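Local atomic coordinates of hypothetical protein S4005 (Shigella flexneri 2a, PDB entry 1Z67), a protein that is of unknown function but belongs to the YidB-like family and folds into an all-helical structure that contains a homeodomain-like motif. Residues A24-Q32 with A77-L85; K41-I50 with Q62-L73. One frame throughout, in Å; residues are numbered along the deposited sequence. Where two conformers were deposited one is given.

Contact 1 of 2, residues A24-Q32 with A77-L85. With NA (sodium ion), chain B.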
ATOM      1  N   ALA A  24       2.226  -7.915   5.142  1.00 18.90           N
ATOM      2  CA  ALA A  24       0.812  -8.025   4.822  1.00 17.14           C
ATOM      3  C   ALA A  24       0.471  -7.166   3.614  1.00 16.83           C
ATOM      4  O   ALA A  24      -0.246  -7.607   2.703  1.00 16.95           O
ATOM      5  CB  ALA A  24      -0.030  -7.632   6.016  1.00 17.24           C
ATOM      6  N   ILE A  25       0.979  -5.936   3.602  1.00 16.99           N
ATOM      7  CA  ILE A  25       0.663  -5.039   2.504  1.00 15.95           C
ATOM      8  C   ILE A  25       1.265  -5.633   1.230  1.00 16.90           C
ATOM      9  O   ILE A  25       0.586  -5.673   0.204  1.00 17.73           O
ATOM     10  CB  ILE A  25       1.197  -3.623   2.740  1.00 16.69           C
ATOM     11  CG1 ILE A  25       0.417  -2.960   3.869  1.00 16.48           C
ATOM     12  CG2 ILE A  25       1.147  -2.793   1.421  1.00 18.51           C
ATOM     13  CD1 ILE A  25       1.071  -1.718   4.389  1.00 17.76           C
ATOM     14  N   LEU A  26       2.507  -6.125   1.307  1.00 18.00           N
ATOM     15  CA  LEU A  26       3.191  -6.645   0.109  1.00 20.83           C
ATOM     16  C   LEU A  26       2.420  -7.804  -0.505  1.00 20.73           C
ATOM     17  O   LEU A  26       2.187  -7.817  -1.738  1.00 21.00           O
ATOM     18  CB  LEU A  26       4.594  -7.111   0.470  1.00 23.03           C
ATOM     19  CG  LEU A  26       5.598  -5.966   0.472  1.00 28.26           C
ATOM     20  CD1 LEU A  26       5.080  -4.586   0.878  1.00 30.77           C
ATOM     21  CD2 LEU A  26       6.795  -6.360   1.320  1.00 32.33           C
ATOM     22  N   SER A  27       2.031  -8.756   0.348  1.00 20.19           N
ATOM     23  CA  SER A  27       1.301  -9.954  -0.066  1.00 20.77           C
ATOM     24  C   SER A  27      -0.027  -9.523  -0.668  1.00 19.38           C
ATOM     25  O   SER A  27      -0.406 -10.011  -1.729  1.00 19.58           O
ATOM     26  CB  SER A  27       1.084 -10.885   1.118  1.00 21.95           C
ATOM     27  OG  SER A  27       2.321 -11.473   1.476  1.00 27.56           O
ATOM     28  N   TRP A  28      -0.705  -8.579  -0.003  1.00 17.58           N
ATOM     29  CA  TRP A  28      -2.000  -8.088  -0.472  1.00 16.14           C
ATOM     30  C   TRP A  28      -1.873  -7.441  -1.860  1.00 15.57           C
ATOM     31  O   TRP A  28      -2.702  -7.685  -2.734  1.00 16.75           O
ATOM     32  CB  TRP A  28      -2.564  -7.102   0.537  1.00 15.88           C
ATOM     33  CG  TRP A  28      -3.727  -6.292   0.060  1.00 14.56           C
ATOM     34  CD1 TRP A  28      -5.067  -6.675   0.032  1.00 15.68           C
ATOM     35  CD2 TRP A  28      -3.687  -4.945  -0.411  1.00 14.01           C
ATOM     36  NE1 TRP A  28      -5.836  -5.645  -0.420  1.00 15.70           N
ATOM     37  CE2 TRP A  28      -5.036  -4.566  -0.680  1.00 15.10           C
ATOM     38  CE3 TRP A  28      -2.663  -3.992  -0.588  1.00 16.09           C
ATOM     39  CZ2 TRP A  28      -5.372  -3.302  -1.172  1.00 15.51           C
ATOM     40  CZ3 TRP A  28      -3.016  -2.719  -1.055  1.00 16.91           C
ATOM     41  CH2 TRP A  28      -4.345  -2.402  -1.354  1.00 16.58           C
ATOM     42  N   VAL A  29      -0.817  -6.651  -2.089  1.00 15.26           N
ATOM     43  CA  VAL A  29      -0.655  -6.010  -3.393  1.00 14.96           C
ATOM     44  C   VAL A  29      -0.630  -7.068  -4.495  1.00 15.31           C
ATOM     45  O   VAL A  29      -1.291  -6.929  -5.514  1.00 15.60           O
ATOM     46  CB  VAL A  29       0.616  -5.136  -3.462  1.00 14.21           C
ATOM     47  CG1 VAL A  29       0.925  -4.714  -4.930  1.00 16.42           C
ATOM     48  CG2 VAL A  29       0.483  -3.907  -2.563  1.00 14.55           C
ATOM     49  N   GLU A  30       0.142  -8.120  -4.278  1.00 16.00           N
ATOM     50  CA  GLU A  30       0.258  -9.169  -5.283  1.00 17.11           C
ATOM     51  C   GLU A  30      -1.074  -9.924  -5.459  1.00 17.49           C
ATOM     52  O   GLU A  30      -1.477 -10.221  -6.595  1.00 17.52           O
ATOM     53  CB  GLU A  30       1.402 -10.114  -4.899  0.60 17.70           C
ATOM     54  CG  GLU A  30       2.767  -9.377  -4.738  0.60 18.38           C
ATOM     55  CD  GLU A  30       3.468  -9.030  -6.071  0.60 21.13           C
ATOM     56  OE1 GLU A  30       4.525  -9.645  -6.384  0.60 20.28           O
ATOM     57  OE2 GLU A  30       2.962  -8.142  -6.809  0.60 23.25           O
ATOM     58  N   GLU A  31      -1.783 -10.158  -4.359  1.00 16.13           N
ATOM     59  CA  GLU A  31      -3.061 -10.885  -4.424  1.00 17.97           C
ATOM     60  C   GLU A  31      -4.116 -10.089  -5.172  1.00 17.62           C
ATOM     61  O   GLU A  31      -5.011 -10.674  -5.790  1.00 19.15           O
ATOM     62  CB  GLU A  31      -3.555 -11.190  -3.045  1.00 19.52           C
ATOM     63  CG  GLU A  31      -2.705 -12.218  -2.400  1.00 22.23           C
ATOM     64  CD  GLU A  31      -3.120 -12.523  -1.002  1.00 28.31           C
ATOM     65  OE1 GLU A  31      -3.659 -11.626  -0.286  1.00 26.43           O
ATOM     66  OE2 GLU A  31      -2.909 -13.697  -0.645  1.00 32.44           O
ATOM     67  N   GLN A  32      -4.025  -8.770  -5.096  1.00 16.38           N
ATOM     68  CA  GLN A  32      -4.926  -7.885  -5.822  1.00 16.53           C
ATOM     69  C   GLN A  32      -4.576  -7.785  -7.316  1.00 16.82           C
ATOM     70  O   GLN A  32      -5.308  -7.129  -8.080  1.00 17.33           O
ATOM     71  CB  GLN A  32      -4.904  -6.482  -5.176  1.00 17.46           C
ATOM     72  CG  GLN A  32      -5.394  -6.442  -3.736  1.00 18.10           C
ATOM     73  CD  GLN A  32      -6.855  -6.874  -3.601  1.00 18.11           C
ATOM     74  OE1 GLN A  32      -7.731  -6.310  -4.253  1.00 22.19           O
ATOM     75  NE2 GLN A  32      -7.122  -7.839  -2.717  1.00 18.99           N
ATOM     76  N   ALA A  77     -11.491  -4.758  -1.796  1.00 18.75           N
ATOM     77  CA  ALA A  77     -10.012  -4.716  -1.824  1.00 18.99           C
ATOM     78  C   ALA A  77      -9.441  -4.335  -0.453  1.00 18.89           C
ATOM     79  O   ALA A  77      -8.506  -4.977   0.061  1.00 18.31           O
ATOM     80  CB  ALA A  77      -9.514  -3.746  -2.888  1.00 19.51           C
ATOM     81  N   VAL A  78      -9.978  -3.273   0.120  1.00 17.33           N
ATOM     82  CA  VAL A  78      -9.455  -2.825   1.418  1.00 17.43           C
ATOM     83  C   VAL A  78      -9.764  -3.838   2.522  1.00 16.81           C
ATOM     84  O   VAL A  78      -8.898  -4.130   3.356  1.00 16.15           O
ATOM     85  CB  VAL A  78      -9.942  -1.412   1.742  1.00 17.49           C
ATOM     86  CG1 VAL A  78      -9.410  -0.951   3.093  1.00 17.78           C
ATOM     87  CG2 VAL A  78      -9.450  -0.466   0.640  1.00 17.22           C
ATOM     88  N   SER A  79     -10.977  -4.413   2.496  1.00 17.12           N
ATOM     89  CA  SER A  79     -11.369  -5.446   3.451  1.00 17.64           C
ATOM     90  C   SER A  79     -10.459  -6.680   3.333  1.00 17.93           C
ATOM     91  O   SER A  79     -10.143  -7.323   4.335  1.00 18.31           O
ATOM     92  CB  SER A  79     -12.843  -5.840   3.244  0.60 17.86           C
ATOM     93  OG  SER A  79     -13.191  -6.927   4.081  0.60 20.66           O
ATOM     94  N   ASP A  80     -10.023  -7.000   2.112  1.00 17.38           N
ATOM     95  CA  ASP A  80      -9.068  -8.090   1.899  1.00 18.03           C
ATOM     96  C   ASP A  80      -7.782  -7.856   2.731  1.00 17.31           C
ATOM     97  O   ASP A  80      -7.268  -8.764   3.396  1.00 18.81           O
ATOM     98  CB  ASP A  80      -8.704  -8.222   0.397  1.00 16.88           C
ATOM     99  CG  ASP A  80      -9.869  -8.788  -0.481  1.00 19.01           C
ATOM    100  OD1 ASP A  80     -10.844  -9.343   0.084  1.00 21.28           O
ATOM    101  OD2 ASP A  80      -9.800  -8.649  -1.720  1.00 20.99           O
ATOM    102  N   LEU A  81      -7.262  -6.634   2.699  1.00 17.06           N
ATOM    103  CA  LEU A  81      -6.065  -6.335   3.505  1.00 17.01           C
ATOM    104  C   LEU A  81      -6.390  -6.418   5.016  1.00 17.04           C
ATOM    105  O   LEU A  81      -5.617  -6.991   5.797  1.00 17.09           O
ATOM    106  CB  LEU A  81      -5.526  -4.975   3.145  1.00 16.60           C
ATOM    107  CG  LEU A  81      -4.334  -4.540   4.005  1.00 14.27           C
ATOM    108  CD1 LEU A  81      -3.135  -5.504   3.817  1.00 15.64           C
ATOM    109  CD2 LEU A  81      -3.946  -3.135   3.606  1.00 15.65           C
ATOM    110  N   GLY A  82      -7.546  -5.859   5.401  1.00 16.76           N
ATOM    111  CA  GLY A  82      -8.006  -5.871   6.798  1.00 17.66           C
ATOM    112  C   GLY A  82      -8.051  -7.309   7.267  1.00 19.04           C
ATOM    113  O   GLY A  82      -7.534  -7.617   8.344  1.00 18.79           O
ATOM    114  N   GLN A  83      -8.600  -8.198   6.436  1.00 19.45           N
ATOM    115  CA  GLN A  83      -8.743  -9.590   6.840  1.00 21.82           C
ATOM    116  C   GLN A  83      -7.415 -10.262   7.076  1.00 22.30           C
ATOM    117  O   GLN A  83      -7.250 -11.008   8.042  1.00 23.85           O
ATOM    118  CB  GLN A  83      -9.543 -10.360   5.787  0.50 21.99           C
ATOM    119  CG  GLN A  83     -11.002  -9.955   5.725  0.50 24.10           C
ATOM    120  CD  GLN A  83     -11.711 -10.530   4.507  0.50 26.33           C
ATOM    121  OE1 GLN A  83     -12.527  -9.860   3.874  0.50 26.65           O
ATOM    122  NE2 GLN A  83     -11.385 -11.774   4.161  0.50 28.38           N
ATOM    123  N   LYS A  84      -6.450  -9.955   6.210  1.00 22.10           N
ATOM    124  CA  LYS A  84      -5.120 -10.477   6.362  1.00 22.36           C
ATOM    125  C   LYS A  84      -4.515 -10.063   7.691  1.00 22.94           C
ATOM    126  O   LYS A  84      -3.807 -10.855   8.324  1.00 24.43           O
ATOM    127  CB  LYS A  84      -4.232  -9.975   5.224  0.50 22.61           C
ATOM    128  CG  LYS A  84      -3.354 -11.032   4.651  0.50 23.57           C
ATOM    129  CD  LYS A  84      -2.651 -10.575   3.378  0.50 24.47           C
ATOM    130  CE  LYS A  84      -2.052 -11.782   2.664  0.50 25.94           C
ATOM    131  NZ  LYS A  84      -3.119 -12.673   2.128  0.50 27.24           N
ATOM    132  N   LEU A  85      -4.795  -8.828   8.109  1.00 21.72           N
ATOM    133  CA  LEU A  85      -4.279  -8.300   9.357  1.00 22.42           C
ATOM    134  C   LEU A  85      -5.153  -8.607  10.587  1.00 20.31           C
ATOM    135  O   LEU A  85      -4.729  -8.393  11.728  1.00 20.62           O
ATOM    136  CB  LEU A  85      -4.127  -6.792   9.222  1.00 21.63           C
ATOM    137  CG  LEU A  85      -3.171  -6.275   8.167  1.00 24.78           C
ATOM    138  CD1 LEU A  85      -3.433  -4.822   7.990  1.00 26.66           C
ATOM    139  CD2 LEU A  85      -1.797  -6.541   8.686  1.00 26.63           C
TER
HETATM  140 NA    NA B 201     -12.992  -8.977   1.203  1.00 48.32          NA
HETATM  141  O   HOH W   1      -3.271 -15.375   1.210  1.00 50.30           O
HETATM  142  O   HOH W   2     -10.234  -7.415  -4.200  1.00 22.17           O
HETATM  143  O   HOH W   3     -15.669  -9.100   1.101  1.00 43.83           O
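Helices 24-31 and 77-85 run roughly antiparallel, their axes 9.8 Å apart at 140°, with Ala24 level with Lys84, Trp28 with Leu81 and Gln32 with Ala77. The Trp28 indole swings across the gap because its CG lies anti to the backbone N (chi1 167°). Leu81 CB sits over the five-membered ring, 3.6 Å from its centroid, a CH-pi contact; the aliphatic CG of Gln32 lies over the opposite face. At the ring edge Trp28 NE1 donates to Ala77 O (2.8 Å), an oxygen that also takes a weak bond from Leu81 N of its own helix. Leu96 of helix 89-106 meets both Trp28 and Leu81, so the pair belongs to the interior of this all-helical fold. Where 24-32 begins and 77-85 finishes, Ala24 CB meets Leu85 CD2 at 3.4 Å, tighter than usual van der Waals contact. Toward solvent the seam is polar. In the conformer given, Lys84 NZ makes a salt bridge to Glu31 OE1 (2.7 Å), on the syn side and somewhat out of the carboxylate plane. Gln32 NE2 bonds to the anti lone pair of Asp80 OD2 at 3.0 Å, and a water bridges Gln32 OE1 and the same OD2. Asp80 OD1, 2.5 Å from the sodium ion, shares that metal with Gln83 OE1 and a water, which places Gln32 in the second shell.

Contact 2 of 2, residues K41-I50 with Q62-L73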
ATOM      1  N   LYS A  41      -6.704   1.649 -10.423  1.00 18.67           N
ATOM      2  CA  LYS A  41      -7.860   1.982  -9.586  1.00 19.71           C
ATOM      3  C   LYS A  41      -7.792   3.376  -9.000  1.00 19.53           C
ATOM      4  O   LYS A  41      -8.807   4.088  -8.956  1.00 19.36           O
ATOM      5  CB  LYS A  41      -8.062   0.985  -8.460  1.00 20.03           C
ATOM      6  CG  LYS A  41      -8.534  -0.328  -8.938  1.00 20.39           C
ATOM      7  CD  LYS A  41      -8.830  -1.201  -7.751  1.00 25.09           C
ATOM      8  CE  LYS A  41      -9.852  -2.229  -8.140  1.00 26.08           C
ATOM      9  NZ  LYS A  41     -10.206  -2.948  -6.932  1.00 24.70           N
ATOM     10  N   LEU A  42      -6.595   3.795  -8.576  1.00 18.05           N
ATOM     11  CA  LEU A  42      -6.454   5.150  -8.095  1.00 18.79           C
ATOM     12  C   LEU A  42      -6.819   6.139  -9.205  1.00 18.92           C
ATOM     13  O   LEU A  42      -7.540   7.117  -8.978  1.00 20.60           O
ATOM     14  CB  LEU A  42      -5.038   5.379  -7.624  1.00 18.17           C
ATOM     15  CG  LEU A  42      -4.651   4.570  -6.361  1.00 16.30           C
ATOM     16  CD1 LEU A  42      -3.176   4.810  -6.101  1.00 17.33           C
ATOM     17  CD2 LEU A  42      -5.438   5.014  -5.150  1.00 19.71           C
ATOM     18  N   GLN A  43      -6.363   5.838 -10.414  1.00 19.11           N
ATOM     19  CA  GLN A  43      -6.619   6.699 -11.569  1.00 20.48           C
ATOM     20  C   GLN A  43      -8.084   6.741 -11.992  1.00 21.13           C
ATOM     21  O   GLN A  43      -8.610   7.835 -12.249  1.00 21.94           O
ATOM     22  CB  GLN A  43      -5.739   6.272 -12.717  1.00 19.89           C
ATOM     23  CG  GLN A  43      -4.287   6.702 -12.464  1.00 22.01           C
ATOM     24  CD  GLN A  43      -3.292   6.124 -13.427  1.00 26.03           C
ATOM     25  OE1 GLN A  43      -3.499   5.067 -13.995  1.00 30.25           O
ATOM     26  NE2 GLN A  43      -2.172   6.806 -13.578  1.00 26.68           N
ATOM     27  N   SER A  44      -8.721   5.572 -12.070  1.00 21.21           N
ATOM     28  CA  SER A  44     -10.157   5.496 -12.408  1.00 22.63           C
ATOM     29  C   SER A  44     -11.060   6.073 -11.285  1.00 22.65           C
ATOM     30  O   SER A  44     -12.227   6.431 -11.531  1.00 22.87           O
ATOM     31  CB  SER A  44     -10.548   4.041 -12.657  0.50 22.80           C
ATOM     32  OG  SER A  44      -9.876   3.511 -13.778  0.50 23.64           O
ATOM     33  N   GLY A  45     -10.528   6.181 -10.063  1.00 22.74           N
ATOM     34  CA  GLY A  45     -11.305   6.616  -8.920  1.00 22.64           C
ATOM     35  C   GLY A  45     -11.125   8.085  -8.613  1.00 22.84           C
ATOM     36  O   GLY A  45     -11.571   8.543  -7.547  1.00 24.08           O
ATOM     37  N   GLY A  46     -10.477   8.814  -9.519  1.00 22.99           N
ATOM     38  CA  GLY A  46     -10.363  10.261  -9.396  1.00 23.85           C
ATOM     39  C   GLY A  46      -9.184  10.760  -8.597  1.00 22.97           C
ATOM     40  O   GLY A  46      -9.077  11.943  -8.336  1.00 24.12           O
ATOM     41  N   LEU A  47      -8.263   9.857  -8.237  1.00 21.33           N
ATOM     42  CA  LEU A  47      -7.092  10.227  -7.438  1.00 20.58           C
ATOM     43  C   LEU A  47      -5.834  10.379  -8.287  1.00 19.65           C
ATOM     44  O   LEU A  47      -4.714  10.360  -7.753  1.00 18.81           O
ATOM     45  CB  LEU A  47      -6.861   9.203  -6.319  1.00 21.23           C
ATOM     46  CG  LEU A  47      -7.925   9.174  -5.212  1.00 22.43           C
ATOM     47  CD1 LEU A  47      -7.587   8.118  -4.158  1.00 23.56           C
ATOM     48  CD2 LEU A  47      -8.103  10.535  -4.536  1.00 27.05           C
ATOM     49  N   GLY A  48      -5.995  10.502  -9.607  1.00 17.81           N
ATOM     50  CA  GLY A  48      -4.843  10.640 -10.491  1.00 17.42           C
ATOM     51  C   GLY A  48      -3.904  11.803 -10.153  1.00 17.11           C
ATOM     52  O   GLY A  48      -2.682  11.673 -10.261  1.00 18.01           O
ATOM     53  N   ALA A  49      -4.473  12.967  -9.786  1.00 16.55           N
ATOM     54  CA  ALA A  49      -3.623  14.124  -9.467  1.00 17.34           C
ATOM     55  C   ALA A  49      -2.835  13.873  -8.163  1.00 17.25           C
ATOM     56  O   ALA A  49      -1.625  14.090  -8.118  1.00 19.06           O
ATOM     57  CB  ALA A  49      -4.432  15.422  -9.380  1.00 18.75           C
ATOM     58  N   ILE A  50      -3.512  13.367  -7.142  1.00 16.74           N
ATOM     59  CA  ILE A  50      -2.831  12.971  -5.904  1.00 17.46           C
ATOM     60  C   ILE A  50      -1.775  11.885  -6.198  1.00 16.91           C
ATOM     61  O   ILE A  50      -0.614  12.027  -5.764  1.00 17.79           O
ATOM     62  CB  ILE A  50      -3.823  12.501  -4.827  1.00 17.39           C
ATOM     63  CG1 ILE A  50      -4.592  13.718  -4.276  1.00 20.20           C
ATOM     64  CG2 ILE A  50      -3.044  11.788  -3.667  1.00 17.93           C
ATOM     65  CD1 ILE A  50      -5.756  13.372  -3.377  1.00 23.10           C
ATOM     66  N   GLN A  62       1.341  14.330  -1.756  1.00 24.52           N
ATOM     67  CA  GLN A  62       0.048  14.847  -1.281  1.00 24.56           C
ATOM     68  C   GLN A  62      -0.685  13.846  -0.374  1.00 24.27           C
ATOM     69  O   GLN A  62      -0.712  12.648  -0.642  1.00 23.50           O
ATOM     70  CB  GLN A  62      -0.851  15.269  -2.443  1.00 24.98           C
ATOM     71  CG  GLN A  62      -2.123  16.025  -1.990  1.00 27.28           C
ATOM     72  CD  GLN A  62      -2.848  16.759  -3.134  1.00 30.26           C
ATOM     73  OE1 GLN A  62      -2.265  17.030  -4.186  1.00 33.89           O
ATOM     74  NE2 GLN A  62      -4.119  17.079  -2.920  1.00 30.18           N
ATOM     75  N   SER A  63      -1.265  14.336   0.719  1.00 23.82           N
ATOM     76  CA  SER A  63      -2.005  13.475   1.642  1.00 23.43           C
ATOM     77  C   SER A  63      -3.266  12.900   0.981  1.00 22.79           C
ATOM     78  O   SER A  63      -3.795  13.471   0.029  1.00 23.34           O
ATOM     79  CB  SER A  63      -2.396  14.289   2.884  0.50 23.98           C
ATOM     80  OG  SER A  63      -3.367  13.630   3.678  0.50 24.85           O
ATOM     81  N   VAL A  64      -3.683  11.720   1.449  1.00 21.59           N
ATOM     82  CA  VAL A  64      -4.917  11.055   1.043  1.00 20.42           C
ATOM     83  C   VAL A  64      -5.557  10.481   2.301  1.00 20.36           C
ATOM     84  O   VAL A  64      -4.845  10.097   3.245  1.00 21.47           O
ATOM     85  CB  VAL A  64      -4.621   9.941  -0.024  1.00 21.06           C
ATOM     86  CG1 VAL A  64      -3.787   8.790   0.561  1.00 21.48           C
ATOM     87  CG2 VAL A  64      -5.906   9.392  -0.711  1.00 19.85           C
ATOM     88  N   SER A  65      -6.886  10.442   2.341  1.00 19.56           N
ATOM     89  CA  SER A  65      -7.578   9.861   3.484  1.00 19.77           C
ATOM     90  C   SER A  65      -7.876   8.390   3.270  1.00 18.73           C
ATOM     91  O   SER A  65      -7.953   7.919   2.118  1.00 18.74           O
ATOM     92  CB  SER A  65      -8.882  10.606   3.743  1.00 19.65           C
ATOM     93  OG  SER A  65      -9.834  10.318   2.759  1.00 22.45           O
ATOM     94  N   GLY A  66      -8.069   7.657   4.367  1.00 19.83           N
ATOM     95  CA  GLY A  66      -8.534   6.270   4.274  1.00 19.74           C
ATOM     96  C   GLY A  66      -9.838   6.165   3.495  1.00 19.26           C
ATOM     97  O   GLY A  66     -10.020   5.275   2.663  1.00 18.83           O
ATOM     98  N   GLU A  67     -10.753   7.097   3.739  1.00 19.72           N
ATOM     99  CA  GLU A  67     -12.025   7.112   3.035  1.00 20.26           C
ATOM    100  C   GLU A  67     -11.793   7.262   1.527  1.00 20.01           C
ATOM    101  O   GLU A  67     -12.442   6.575   0.735  1.00 19.71           O
ATOM    102  CB  GLU A  67     -12.864   8.293   3.560  0.50 20.81           C
ATOM    103  CG  GLU A  67     -12.926   8.413   5.098  0.50 23.76           C
ATOM    104  CD  GLU A  67     -11.777   9.235   5.701  0.50 26.27           C
ATOM    105  OE1 GLU A  67     -11.905  10.485   5.762  0.50 28.91           O
ATOM    106  OE2 GLU A  67     -10.763   8.636   6.137  0.50 24.53           O
ATOM    107  N   GLN A  68     -10.856   8.133   1.141  1.00 19.89           N
ATOM    108  CA  GLN A  68     -10.556   8.361  -0.290  1.00 19.98           C
ATOM    109  C   GLN A  68     -10.026   7.078  -0.906  1.00 19.97           C
ATOM    110  O   GLN A  68     -10.427   6.686  -2.002  1.00 20.25           O
ATOM    111  CB  GLN A  68      -9.569   9.501  -0.481  1.00 20.28           C
ATOM    112  CG  GLN A  68     -10.208  10.870  -0.396  1.00 20.47           C
ATOM    113  CD  GLN A  68      -9.203  11.980  -0.515  1.00 20.98           C
ATOM    114  OE1 GLN A  68      -8.193  12.001   0.188  1.00 22.72           O
ATOM    115  NE2 GLN A  68      -9.497  12.943  -1.378  1.00 25.78           N
ATOM    116  N   LEU A  69      -9.160   6.388  -0.169  1.00 19.51           N
ATOM    117  CA  LEU A  69      -8.635   5.136  -0.695  1.00 19.34           C
ATOM    118  C   LEU A  69      -9.680   4.038  -0.743  1.00 19.25           C
ATOM    119  O   LEU A  69      -9.693   3.249  -1.700  1.00 19.74           O
ATOM    120  CB  LEU A  69      -7.429   4.651   0.126  1.00 18.44           C
ATOM    121  CG  LEU A  69      -6.158   5.467  -0.078  1.00 17.18           C
ATOM    122  CD1 LEU A  69      -5.040   4.808   0.771  1.00 19.51           C
ATOM    123  CD2 LEU A  69      -5.779   5.522  -1.604  1.00 19.12           C
ATOM    124  N   GLU A  70     -10.507   3.914   0.284  1.00 20.09           N
ATOM    125  CA  GLU A  70     -11.572   2.916   0.206  1.00 21.08           C
ATOM    126  C   GLU A  70     -12.480   3.203  -1.005  1.00 21.99           C
ATOM    127  O   GLU A  70     -12.877   2.268  -1.693  1.00 21.62           O
ATOM    128  CB  GLU A  70     -12.389   2.844   1.484  1.00 21.67           C
ATOM    129  CG  GLU A  70     -13.253   1.580   1.547  1.00 24.82           C
ATOM    130  CD  GLU A  70     -14.240   1.547   2.714  1.00 28.53           C
ATOM    131  OE1 GLU A  70     -14.060   2.324   3.687  1.00 29.76           O
ATOM    132  OE2 GLU A  70     -15.185   0.725   2.673  1.00 28.40           O
ATOM    133  N   SER A  71     -12.717   4.488  -1.292  1.00 21.56           N
ATOM    134  CA  SER A  71     -13.550   4.912  -2.437  1.00 23.30           C
ATOM    135  C   SER A  71     -12.915   4.498  -3.757  1.00 22.62           C
ATOM    136  O   SER A  71     -13.583   3.972  -4.629  1.00 24.93           O
ATOM    137  CB  SER A  71     -13.796   6.422  -2.405  1.00 23.51           C
ATOM    138  OG  SER A  71     -14.750   6.751  -1.409  1.00 27.05           O
ATOM    139  N   ALA A  72     -11.620   4.719  -3.895  1.00 21.88           N
ATOM    140  CA  ALA A  72     -10.956   4.444  -5.157  1.00 21.50           C
ATOM    141  C   ALA A  72     -10.646   2.966  -5.369  1.00 21.05           C
ATOM    142  O   ALA A  72     -10.772   2.460  -6.484  1.00 20.13           O
ATOM    143  CB  ALA A  72      -9.692   5.287  -5.278  1.00 20.59           C
ATOM    144  N   LEU A  73     -10.208   2.294  -4.310  1.00 20.36           N
ATOM    145  CA  LEU A  73      -9.730   0.917  -4.387  1.00 20.58           C
ATOM    146  C   LEU A  73     -10.836  -0.082  -4.266  1.00 21.16           C
ATOM    147  O   LEU A  73     -10.718  -1.235  -4.706  1.00 22.38           O
ATOM    148  CB  LEU A  73      -8.655   0.641  -3.321  1.00 21.17           C
ATOM    149  CG  LEU A  73      -7.346   1.421  -3.428  1.00 20.83           C
ATOM    150  CD1 LEU A  73      -6.396   0.974  -2.341  1.00 19.58           C
ATOM    151  CD2 LEU A  73      -6.717   1.208  -4.827  1.00 21.56           C
TER
HETATM  152  O   HOH W   4     -11.563   3.142  -9.091  1.00 31.12           O
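Segment 41-50 leaves one helix at Gly45 and enters the next after Leu47, while segment 62-73 comes in as extended loop and winds into helix 66-73; the backbones come closest at Gly45 and Ala72, whose CA atoms are 4.4 Å apart. Having no side chain, Gly45 lets Ala72 CB approach to 4.2 Å from its CA. Leu47 is directed at the second segment, its CD1 touching Ala72 CB (3.7 Å), Val64 CG2 and Leu69 CD2. Leu42 packs beside it: its CD2 meets Leu69 CD2 at 3.6 Å and Leu73 CD2 a little farther off, the leucine side chains crossing at a slant. Ile50 lies across the end of Gln62 at about a right angle; its CG1, anti to the carbonyl carbon (chi1 -72°), rests against the Gln62 amide, 3.7 Å from NE2. The extended Lys41 chain runs alongside Leu73, and NZ donates to Leu73 O (2.9 Å) near the C-terminal end of helix 66-73, while a water bridges Lys41 O and Ala72 O. At the helix start Ser65 and Gln68 form a capping box: Ser65 OG accepts from Gln68 N, and Ser65 N donates to Gln68 OE1. Helix 89-106 packs against the apolar side chains, Leu42 on Ile104, Val64 on Pro101 and Leu69 on Leu96, and Trp54 of helix 48-55 packs on Leu42 and Val64.

Overall arrangement
From the N terminus, helix 21-31 supplies the first half of contact 1, and the next helix, 35-44, begins contact 2. The chain then turns into helix 48-55 and comes back through the loop ahead of helix 66-73, closing contact 2 after a short excursion. Helix 75-85 follows directly and closes the longer loop of contact 1, so contact 2 lies wholly within it. The centres are about 17 Å apart, yet the two contacts touch: Trp28 packs on Leu73, Val78 on Glu70 and Leu73, and Ala77 on Lys41. Helix 89-106, the next in the chain, lies against both contacts and joins them through Leu96.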